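Local atomic coordinates of sulfotransferase (PDB entry 2ZQ5), a protein that probably transfers a sulfuryl group from the donor 3'-phosphoadenylyl sulfate to an acceptor substrate, as other members of the sulfotransferase family do. Residues P115-L120 with D223-V229; L110-P115 with E342-M347; Y82-V88 with Q217-L221. One frame throughout, in Å; residues are numbered along the deposited sequence.

Contact 1 of 3, residues P115-L120 with D223-V229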
# COMPACT_ATOMS: atom_id res chain seq x y z
N PRO A 115 -18.38 5.27 -11.12
CA PRO A 115 -18.62 4.08 -11.96
C PRO A 115 -17.70 4.00 -13.18
O PRO A 115 -17.52 2.92 -13.76
CB PRO A 115 -20.09 4.24 -12.35
CG PRO A 115 -20.67 4.94 -11.17
CD PRO A 115 -19.63 5.99 -10.87
N ALA A 116 -17.14 5.14 -13.57
CA ALA A 116 -16.24 5.21 -14.72
C ALA A 116 -14.79 4.99 -14.29
O ALA A 116 -13.87 5.07 -15.10
CB ALA A 116 -16.38 6.57 -15.40
N HIS A 117 -14.61 4.72 -13.00
CA HIS A 117 -13.28 4.46 -12.44
C HIS A 117 -13.23 3.03 -11.92
O HIS A 117 -14.26 2.37 -11.80
CB HIS A 117 -12.99 5.42 -11.28
CG HIS A 117 -12.79 6.85 -11.70
ND1 HIS A 117 -12.55 7.86 -10.79
CD2 HIS A 117 -12.77 7.43 -12.92
CE1 HIS A 117 -12.40 9.00 -11.43
NE2 HIS A 117 -12.53 8.77 -12.73
N GLN A 118 -12.03 2.57 -11.62
CA GLN A 118 -11.84 1.23 -11.08
C GLN A 118 -10.74 1.27 -10.03
O GLN A 118 -9.77 2.02 -10.17
CB GLN A 118 -11.48 0.23 -12.19
CG GLN A 118 -10.16 0.50 -12.89
CD GLN A 118 -9.84 -0.54 -13.95
OE1 GLN A 118 -9.80 -1.74 -13.67
NE2 GLN A 118 -9.59 -0.08 -15.18
N GLY A 119 -10.91 0.48 -8.98
CA GLY A 119 -9.92 0.43 -7.91
C GLY A 119 -9.42 -0.98 -7.68
O GLY A 119 -9.96 -1.94 -8.24
N LEU A 120 -8.40 -1.11 -6.85
CA LEU A 120 -7.80 -2.41 -6.55
C LEU A 120 -8.56 -3.17 -5.47
O LEU A 120 -8.24 -3.09 -4.29
CB LEU A 120 -6.35 -2.21 -6.10
CG LEU A 120 -5.53 -3.47 -5.84
CD1 LEU A 120 -5.36 -4.27 -7.13
CD2 LEU A 120 -4.17 -3.07 -5.29
N ASP A 223 -12.00 -4.11 -17.88
CA ASP A 223 -12.47 -2.75 -17.61
C ASP A 223 -11.51 -1.72 -18.20
O ASP A 223 -11.28 -0.67 -17.61
CB ASP A 223 -12.56 -2.53 -16.09
CG ASP A 223 -13.59 -3.43 -15.43
OD1 ASP A 223 -14.79 -3.09 -15.52
OD2 ASP A 223 -13.21 -4.46 -14.84
N ALA A 224 -10.98 -2.03 -19.38
CA ALA A 224 -10.01 -1.16 -20.04
C ALA A 224 -10.41 0.30 -20.20
O ALA A 224 -9.54 1.18 -20.21
CB ALA A 224 -9.66 -1.75 -21.40
N GLU A 225 -11.71 0.57 -20.31
CA GLU A 225 -12.17 1.95 -20.49
C GLU A 225 -12.28 2.74 -19.19
O GLU A 225 -12.52 3.95 -19.21
CB GLU A 225 -13.53 1.96 -21.20
CG GLU A 225 -14.75 1.85 -20.29
CD GLU A 225 -14.97 0.46 -19.71
OE1 GLU A 225 -14.17 -0.46 -20.01
OE2 GLU A 225 -15.95 0.28 -18.95
N LYS A 226 -12.09 2.06 -18.06
CA LYS A 226 -12.18 2.73 -16.76
C LYS A 226 -10.84 3.25 -16.24
O LYS A 226 -9.81 2.58 -16.36
CB LYS A 226 -12.80 1.78 -15.72
CG LYS A 226 -14.23 1.32 -16.06
CD LYS A 226 -14.83 0.51 -14.93
CE LYS A 226 -16.24 0.04 -15.26
NZ LYS A 226 -16.26 -0.89 -16.42
N ARG A 227 -10.87 4.45 -15.67
CA ARG A 227 -9.66 5.06 -15.14
C ARG A 227 -9.29 4.42 -13.82
O ARG A 227 -10.14 4.25 -12.94
CB ARG A 227 -9.89 6.56 -14.90
CG ARG A 227 -8.66 7.31 -14.40
CD ARG A 227 -9.06 8.65 -13.79
NE ARG A 227 -10.06 9.32 -14.61
CZ ARG A 227 -9.81 9.91 -15.77
NH1 ARG A 227 -8.58 9.94 -16.26
NH2 ARG A 227 -10.80 10.45 -16.47
N TRP A 228 -8.02 4.05 -13.67
CA TRP A 228 -7.56 3.46 -12.43
C TRP A 228 -7.38 4.51 -11.35
O TRP A 228 -6.98 5.65 -11.62
CB TRP A 228 -6.22 2.75 -12.64
CG TRP A 228 -6.34 1.31 -13.01
CD1 TRP A 228 -6.28 0.77 -14.27
CD2 TRP A 228 -6.53 0.21 -12.12
NE1 TRP A 228 -6.42 -0.60 -14.20
CE2 TRP A 228 -6.57 -0.97 -12.89
CE3 TRP A 228 -6.66 0.11 -10.72
CZ2 TRP A 228 -6.74 -2.23 -12.32
CZ3 TRP A 228 -6.83 -1.15 -10.16
CH2 TRP A 228 -6.87 -2.30 -10.96
N VAL A 229 -7.70 4.12 -10.12
CA VAL A 229 -7.55 4.97 -8.95
C VAL A 229 -6.75 4.13 -7.96
O VAL A 229 -7.16 3.02 -7.60
CB VAL A 229 -8.90 5.34 -8.32
CG1 VAL A 229 -8.67 6.19 -7.07
CG2 VAL A 229 -9.76 6.10 -9.32
O HOH W 1 -13.42 9.74 -15.21
O HOH W 2 -7.58 -1.53 -16.98
O HOH W 3 -6.98 1.15 -5.80
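Q118 places CG between its backbone N and its carbonyl carbon (chi1 64°) and then runs straight on, laying its carboxamide across the indole of W228. Q118 CG stands 3.8 Å from the centroid of the W228 five-membered ring, a CH-pi contact, and the amide beyond it is inclined by only 13° to the ring plane. The stack is displaced toward the rim, with Q118 OE1 3.4 Å from W228 CZ2. Q118 NE2 and W228 NE1 are both donors and do not bond each other; one water accepts from both. Q118 NE2 also gives a hydrogen bond to K226 O (2.9 Å), approaching from above the carbonyl plane, while OE1 is bonded to R131. Held at both ends, the carboxamide has little rotational freedom.

The type I turn from D223 to K226, closed by K226 N to D223 O, is reinforced by salt bridges from K226 NZ to D223 OD1 (2.8 Å) and E225 OE2. D223 has a second partner in R131. The extended chain carries K226 CE past P115 O, at 3.5 Å, and the final bend turns NZ to the two carboxylates.

On the other sheet face H117 and R227 run side by side, imidazole and guanidinium planes 89° apart. A water joins H117 NE2 to R227 NH2, whereas H117 ND1 bonds L111 O and R227 NH1 bonds R92 O. V229 CG2 packs 3.6 Å from H117 ND1.

Backbone bonds R227 N to A116 O, Q118 N to R227 O and V229 N to Q118 O alternate between partners in the way of parallel strands. They attach 117-119, an outermost strand, to 227-231 in the five-stranded parallel sheet of the sulfotransferase fold, which resembles that of P-loop NTPases.

Contact 2 of 3, residues L110-P115 with E342-M347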
# COMPACT_ATOMS: atom_id res chain seq x y z
N LEU A 110 -13.81 7.57 -2.22
CA LEU A 110 -14.61 8.53 -2.98
C LEU A 110 -14.26 8.48 -4.46
O LEU A 110 -15.13 8.24 -5.30
CB LEU A 110 -14.39 9.95 -2.43
CG LEU A 110 -15.08 10.27 -1.10
CD1 LEU A 110 -14.53 11.57 -0.54
CD2 LEU A 110 -16.59 10.37 -1.32
N LEU A 111 -12.99 8.70 -4.79
CA LEU A 111 -12.57 8.68 -6.18
C LEU A 111 -12.80 7.32 -6.82
O LEU A 111 -13.10 7.22 -8.01
CB LEU A 111 -11.09 9.07 -6.28
CG LEU A 111 -10.74 10.45 -5.73
CD1 LEU A 111 -9.24 10.68 -5.80
CD2 LEU A 111 -11.48 11.53 -6.51
N GLY A 112 -12.69 6.26 -6.03
CA GLY A 112 -12.89 4.92 -6.56
C GLY A 112 -14.35 4.55 -6.71
O GLY A 112 -14.67 3.50 -7.28
N ALA A 113 -15.24 5.40 -6.21
CA ALA A 113 -16.68 5.15 -6.28
C ALA A 113 -17.27 5.52 -7.64
O ALA A 113 -18.35 5.04 -8.01
CB ALA A 113 -17.40 5.94 -5.19
N ASP A 114 -16.57 6.36 -8.39
CA ASP A 114 -17.03 6.77 -9.71
C ASP A 114 -17.18 5.51 -10.56
O ASP A 114 -16.23 4.74 -10.71
CB ASP A 114 -16.00 7.70 -10.36
CG ASP A 114 -16.49 8.32 -11.65
OD1 ASP A 114 -17.20 7.64 -12.41
OD2 ASP A 114 -16.15 9.49 -11.91
N PRO A 115 -18.38 5.27 -11.12
CA PRO A 115 -18.62 4.08 -11.96
C PRO A 115 -17.70 4.00 -13.18
O PRO A 115 -17.52 2.92 -13.76
CB PRO A 115 -20.09 4.24 -12.35
CG PRO A 115 -20.67 4.94 -11.17
CD PRO A 115 -19.63 5.99 -10.87
N GLU A 342 -24.10 9.97 -11.75
CA GLU A 342 -24.00 8.65 -11.15
C GLU A 342 -22.80 8.58 -10.22
O GLU A 342 -22.84 7.93 -9.18
CB GLU A 342 -23.87 7.57 -12.23
CG GLU A 342 -22.71 7.76 -13.19
CD GLU A 342 -23.13 8.44 -14.48
OE1 GLU A 342 -23.87 9.44 -14.42
OE2 GLU A 342 -22.72 7.96 -15.55
N ALA A 343 -21.72 9.27 -10.60
CA ALA A 343 -20.51 9.29 -9.79
C ALA A 343 -20.80 9.98 -8.46
O ALA A 343 -20.44 9.48 -7.40
CB ALA A 343 -19.39 10.03 -10.53
N ARG A 344 -21.45 11.14 -8.53
CA ARG A 344 -21.80 11.90 -7.33
C ARG A 344 -22.69 11.07 -6.41
O ARG A 344 -22.48 11.06 -5.20
CB ARG A 344 -22.51 13.20 -7.71
CG ARG A 344 -21.65 14.19 -8.48
CD ARG A 344 -22.39 15.50 -8.70
NE ARG A 344 -22.65 16.20 -7.45
CZ ARG A 344 -21.72 16.74 -6.67
NH1 ARG A 344 -20.44 16.67 -7.02
NH2 ARG A 344 -22.06 17.36 -5.55
N GLN A 345 -23.67 10.39 -6.99
CA GLN A 345 -24.58 9.57 -6.19
C GLN A 345 -23.81 8.46 -5.48
O GLN A 345 -23.98 8.25 -4.28
CB GLN A 345 -25.67 8.96 -7.08
CG GLN A 345 -26.66 8.10 -6.31
CD GLN A 345 -27.79 7.56 -7.18
OE1 GLN A 345 -28.57 8.33 -7.74
NE2 GLN A 345 -27.87 6.24 -7.29
N ALA A 346 -22.97 7.75 -6.23
CA ALA A 346 -22.18 6.66 -5.67
C ALA A 346 -21.28 7.18 -4.55
O ALA A 346 -21.04 6.49 -3.56
CB ALA A 346 -21.33 6.01 -6.76
N MET A 347 -20.79 8.41 -4.71
CA MET A 347 -19.92 9.02 -3.71
C MET A 347 -20.66 9.44 -2.45
O MET A 347 -20.11 9.39 -1.35
CB MET A 347 -19.21 10.23 -4.32
CG MET A 347 -18.17 9.86 -5.36
SD MET A 347 -17.38 11.31 -6.08
CE MET A 347 -16.51 10.56 -7.46
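M347 and L110 cross at about a right angle, and the methionine does most of the work. Its CG stands anti to the carbonyl carbon (chi1 -70°) and the rest of the chain is extended, a shape that slides it along the end of helix 104-111. M347 CG lies 3.4 Å from L110 O; the chain passes alongside that oxygen, and M347 CE is 3.5 Å from the same L110 O. That carbonyl already accepts from A113 N, so the thioether chain covers a polar atom whose hydrogen bond is made within the turn. L110 answers with CD2, 4.0 Å from M347 CB.

A113 directs its methyl toward helix 341-348, where it meets both M347 CG and A346 CB. A346 CB in turn presses on A113 O at 3.4 Å. Small residues at these positions let the turn and the helix come together closely.

D114 turns the flat side of its carboxylate to a methyl group: A343 CB stands over that plane, 3.5 Å from D114 CG and nearly as close to both oxygens. The carboxylate is kept in this pose by Y332 OH at OD2 and A116 N at OD1. P115 follows with the CD corner of its ring, 3.6 Å from A343 CA, and its CG meets the aliphatic part of E342.

The interface is therefore plain packing of a helix end and its exit turn on helix 341-348. Helix 324-334 completes the cluster, its V328 touching both L110 and M347 and its L325 and Y332 touching M347, while L111 faces away onto I94 and V96 of strand 94-97.

Contact 3 of 3, residues Y82-V88 with Q217-L221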
# COMPACT_ATOMS: atom_id res chain seq x y z
N TYR A 82 -3.50 -14.87 -19.50
CA TYR A 82 -4.09 -13.73 -20.20
C TYR A 82 -3.03 -12.84 -20.82
O TYR A 82 -2.84 -11.70 -20.40
CB TYR A 82 -4.93 -12.92 -19.22
CG TYR A 82 -6.06 -13.71 -18.60
CD1 TYR A 82 -7.26 -13.89 -19.27
CD2 TYR A 82 -5.90 -14.33 -17.35
CE1 TYR A 82 -8.28 -14.66 -18.73
CE2 TYR A 82 -6.91 -15.10 -16.80
CZ TYR A 82 -8.10 -15.26 -17.49
OH TYR A 82 -9.11 -16.03 -16.95
N PRO A 83 -2.33 -13.34 -21.85
CA PRO A 83 -1.29 -12.53 -22.50
C PRO A 83 -1.79 -11.21 -23.07
O PRO A 83 -1.02 -10.27 -23.22
CB PRO A 83 -0.74 -13.48 -23.57
CG PRO A 83 -1.92 -14.34 -23.90
CD PRO A 83 -2.50 -14.63 -22.54
N GLU A 84 -3.09 -11.14 -23.38
CA GLU A 84 -3.66 -9.92 -23.95
C GLU A 84 -3.62 -8.74 -22.99
O GLU A 84 -3.93 -7.61 -23.37
CB GLU A 84 -5.11 -10.18 -24.38
CG GLU A 84 -6.03 -10.61 -23.24
CD GLU A 84 -6.12 -12.12 -23.10
OE1 GLU A 84 -5.10 -12.82 -23.31
OE2 GLU A 84 -7.22 -12.61 -22.76
N HIS A 85 -3.24 -8.98 -21.74
CA HIS A 85 -3.16 -7.90 -20.76
C HIS A 85 -2.15 -6.84 -21.21
O HIS A 85 -2.29 -5.67 -20.88
CB HIS A 85 -2.74 -8.45 -19.39
CG HIS A 85 -1.31 -8.89 -19.32
ND1 HIS A 85 -0.28 -8.04 -18.96
CD2 HIS A 85 -0.72 -10.08 -19.60
CE1 HIS A 85 0.87 -8.69 -19.02
NE2 HIS A 85 0.63 -9.93 -19.40
N VAL A 86 -1.14 -7.26 -21.97
CA VAL A 86 -0.11 -6.34 -22.44
C VAL A 86 -0.63 -5.23 -23.35
O VAL A 86 0.00 -4.19 -23.48
CB VAL A 86 1.02 -7.09 -23.20
CG1 VAL A 86 1.66 -8.13 -22.30
CG2 VAL A 86 0.47 -7.74 -24.46
N ASP A 87 -1.79 -5.45 -23.96
CA ASP A 87 -2.37 -4.45 -24.85
C ASP A 87 -3.25 -3.44 -24.14
O ASP A 87 -3.77 -2.51 -24.77
CB ASP A 87 -3.17 -5.14 -25.96
CG ASP A 87 -2.33 -6.11 -26.76
OD1 ASP A 87 -1.19 -5.76 -27.13
OD2 ASP A 87 -2.82 -7.23 -27.04
N VAL A 88 -3.41 -3.60 -22.83
CA VAL A 88 -4.24 -2.68 -22.07
C VAL A 88 -3.51 -1.37 -21.79
O VAL A 88 -2.42 -1.36 -21.24
CB VAL A 88 -4.67 -3.30 -20.71
CG1 VAL A 88 -5.45 -2.28 -19.88
CG2 VAL A 88 -5.51 -4.54 -20.96
N GLN A 217 -2.84 -3.85 -15.61
CA GLN A 217 -3.27 -4.27 -16.94
C GLN A 217 -4.03 -5.59 -16.85
O GLN A 217 -5.05 -5.78 -17.52
CB GLN A 217 -2.07 -4.47 -17.87
CG GLN A 217 -1.37 -3.20 -18.31
CD GLN A 217 -0.18 -3.51 -19.20
OE1 GLN A 217 0.73 -4.24 -18.81
NE2 GLN A 217 -0.18 -2.95 -20.41
N LEU A 218 -3.51 -6.51 -16.04
CA LEU A 218 -4.12 -7.82 -15.85
C LEU A 218 -5.46 -7.73 -15.13
O LEU A 218 -6.48 -8.21 -15.62
CB LEU A 218 -3.18 -8.71 -15.05
CG LEU A 218 -3.77 -10.02 -14.51
CD1 LEU A 218 -4.01 -11.00 -15.65
CD2 LEU A 218 -2.83 -10.60 -13.47
N ILE A 219 -5.46 -7.11 -13.95
CA ILE A 219 -6.67 -6.98 -13.17
C ILE A 219 -7.73 -6.15 -13.89
O ILE A 219 -8.92 -6.43 -13.77
CB ILE A 219 -6.35 -6.37 -11.78
CG1 ILE A 219 -5.42 -7.31 -11.02
CG2 ILE A 219 -7.65 -6.12 -10.99
CD1 ILE A 219 -4.84 -6.72 -9.74
N GLY A 220 -7.29 -5.15 -14.65
CA GLY A 220 -8.23 -4.31 -15.37
C GLY A 220 -8.52 -4.72 -16.80
O GLY A 220 -9.06 -3.93 -17.57
N LEU A 221 -8.16 -5.95 -17.16
CA LEU A 221 -8.36 -6.47 -18.52
C LEU A 221 -9.79 -6.36 -19.04
O LEU A 221 -10.00 -6.16 -20.24
CB LEU A 221 -7.91 -7.93 -18.59
CG LEU A 221 -8.07 -8.62 -19.95
CD1 LEU A 221 -7.11 -7.98 -20.95
CD2 LEU A 221 -7.78 -10.11 -19.81
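Q217 meets the turn of H85 to V88 along its whole length. From helix 206-219 its CB comes first to H85 O, 3.2 Å away, and to V88 CB at 4.0 Å. CG, set by chi1 (-72°) anti to the carbonyl carbon, lies between H85 O and V88 O; the extended chain then takes the amide onward. Q217 CD remains 3.5 Å from H85 O, an oxygen that already accepts from V88 N. At the tip, OE1 is turned to the H85 side, while Q217 NE2 gives a hydrogen bond to V88 O of 2.9 Å that is almost perfectly straight (176° at the hydrogen). The acceptor lies in the plane of the glutamine amide, and the donor in the plane of the V88 carbonyl. V86 O also lies close to NE2. A side chain from one helix thus closes on V88 O, the carbonyl just after the short 3-10 segment 83-87.

Beyond this polar grip the contact is apolar. L221 spreads its methyls over Y82, E84 and V88: CD1 sits 3.7 Å from E84 CG and 3.8 Å from V88 CG2, whereas CD2 meets Y82 CD1 at 3.9 Å and also touches E84. The leucine side chain crosses those of Y82, E84 and V88 at about a right angle. L218 CD1 reaches Y82 CB from the helix, and the CB of H85 rests 3.9 Å from L218 CA.

The segment 82-88 belongs to the connection from helix 55-81 to strand 94-97, here fitted to the C-terminal end of helix 206-219. Helix 55-81 adds A78 and W79 against L218, the W79 ring also meeting that of H85, and P130 of a nearby loop touches both Y82 and L221.

Along the chain the segments of contact 3 alternate with those of each other contact, whereas both segments of contact 1 fall between the two of contact 2. Contact 1, on two strands of the parallel sheet, has its centre about 11 Å from that of contact 2 and about 13 Å from that of contact 3. Contacts 2 and 3 are 24 Å apart between centres and do not touch. P115 belongs to contacts 1 and 2, where helix 104-111 leads into strand 117-119; helix 206-219 similarly leads from contact 3 into strand 227-231. Contact 1 touches both others, so the sheet edge lies between the packing of helix 341-348 and that of the 82-88 connection on helix 206-219.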